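Local structure of azurocidin (Homo sapiens, 1A7S) at residues G56-D59 against R63-Q66. The protein binds heparin and probably bacterial lipopolysaccharide as a serine protease homolog of neutrophil granules, killing Gram-negative bacteria and attracting monocytes and fibroblasts. Residues are numbered along the deposited sequence; the frame is centred on the assembly and turned at random.
With EOH (ethanol), chain E.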
# COMPACT_ATOMS: atom_id res chain seq x y z
N GLY A 56 -0.87 -7.58 11.07
CA GLY A 56 -0.59 -8.93 11.47
C GLY A 56 -1.51 -9.99 10.88
O GLY A 56 -1.47 -11.13 11.33
N ALA A 57 -2.32 -9.63 9.88
CA ALA A 57 -3.22 -10.61 9.30
C ALA A 57 -2.52 -11.52 8.32
O ALA A 57 -1.54 -11.14 7.68
CB ALA A 57 -4.35 -9.90 8.58
N TYR A 58 -3.09 -12.71 8.14
CA TYR A 58 -2.66 -13.63 7.09
C TYR A 58 -3.89 -14.00 6.26
O TYR A 58 -3.97 -13.61 5.06
CB TYR A 58 -1.94 -14.84 7.63
CG TYR A 58 -1.52 -15.85 6.60
CD1 TYR A 58 -0.62 -15.44 5.64
CD2 TYR A 58 -2.04 -17.13 6.58
CE1 TYR A 58 -0.18 -16.24 4.66
CE2 TYR A 58 -1.57 -18.01 5.52
CZ TYR A 58 -0.68 -17.49 4.59
OH TYR A 58 -0.17 -18.35 3.57
N ASP A 59 -4.78 -14.79 6.82
CA ASP A 59 -6.05 -15.17 6.15
C ASP A 59 -7.15 -14.24 6.61
O ASP A 59 -7.53 -14.18 7.78
CB ASP A 59 -6.36 -16.64 6.62
CG ASP A 59 -7.63 -17.19 6.09
OD1 ASP A 59 -8.41 -16.46 5.39
OD2 ASP A 59 -7.88 -18.39 6.34
N ARG A 63 -9.70 -15.35 12.57
CA ARG A 63 -9.54 -14.38 13.63
C ARG A 63 -8.12 -14.06 13.99
O ARG A 63 -7.77 -12.91 14.29
CB ARG A 63 -10.39 -14.77 14.87
CG ARG A 63 -11.86 -14.78 14.59
CD ARG A 63 -12.70 -15.46 15.62
NE ARG A 63 -12.32 -15.08 17.00
CZ ARG A 63 -12.69 -15.91 17.99
NH1 ARG A 63 -13.73 -16.73 17.70
NH2 ARG A 63 -12.12 -16.00 19.13
N GLU A 64 -7.24 -15.05 13.98
CA GLU A 64 -5.83 -14.88 14.21
C GLU A 64 -5.47 -13.98 15.38
O GLU A 64 -4.63 -13.07 15.32
CB GLU A 64 -5.22 -14.30 12.89
CG GLU A 64 -5.46 -15.15 11.71
CD GLU A 64 -5.00 -14.61 10.38
OE1 GLU A 64 -4.98 -13.38 10.20
OE2 GLU A 64 -4.64 -15.47 9.50
N ARG A 65 -6.03 -14.33 16.57
CA ARG A 65 -5.93 -13.45 17.72
C ARG A 65 -4.58 -13.19 18.26
O ARG A 65 -4.31 -12.15 18.86
CB ARG A 65 -6.95 -13.90 18.83
CG ARG A 65 -8.34 -13.33 18.42
CD ARG A 65 -9.43 -14.33 18.48
NE ARG A 65 -10.55 -13.83 19.28
CZ ARG A 65 -10.49 -14.00 20.63
NH1 ARG A 65 -9.30 -13.96 21.20
NH2 ARG A 65 -11.59 -14.33 21.26
N GLN A 66 -3.66 -14.16 18.11
CA GLN A 66 -2.33 -13.99 18.64
C GLN A 66 -1.41 -13.32 17.64
O GLN A 66 -0.30 -13.01 18.04
CB GLN A 66 -1.71 -15.28 19.15
CG GLN A 66 -2.20 -15.82 20.47
CD GLN A 66 -3.56 -16.45 20.39
OE1 GLN A 66 -3.74 -17.42 19.66
NE2 GLN A 66 -4.54 -15.81 21.00
C1 EOH E . 0.94 -12.82 8.52
C2 EOH E . 0.78 -12.49 7.15
O EOH E . 0.42 -12.73 9.83
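Glu64 reaches across the loop and sets its carboxylate against two successive backbone amides, those of Tyr58 and Asp59. Each oxygen takes one N-H: Tyr58 N lies 2.9 Å from Glu64 OE1, and Asp59 N lies 2.8 Å from Glu64 OE2. Both bonds are nearly straight, at 167° and 164°, and both arrive on the syn side of their oxygen, somewhat out of the carboxylate plane. Gripped at both oxygens, the group has little freedom to turn about its last bond. CG stands anti to the carbonyl carbon (chi1 -58°) and the chain runs extended from there, which carries the acid the full length of the side chain. Close packing is confined to this end: Glu64 OE2 is 3.3 Å from Tyr58 CB, with Ala57 CA and Asp59 CB also lying against the carboxylate. The two segments belong to the loop joining strands 51-55 and 69-77 of the six-stranded antiparallel barrel, one of the two beta-barrels of the chymotrypsin-like fold, so the carboxylate ties one limb of this connection to the other. A salt bridge from Glu64 OE1 to Arg68 supplies a second partner and would partly offset the acid's charge. Asp59 OD2 stays 5.4 Å from Glu64 OE2; the Asp59 carboxylate is instead engaged by Arg139 through OD1. The phenol of Tyr58 turns from Glu64, packs against the ring of Phe140 and is hydrogen-bonded through OH to the carbonyl of Ala7. An ethanol, probably from the crystallisation liquor, is modelled with its O 2.9 Å from Gly56 O, to which it would donate a hydrogen bond; its exact placing is doubtful. On the other side of Glu64 the packing ends: Arg63 and Arg65 are exposed and their side chains do not touch 56-59.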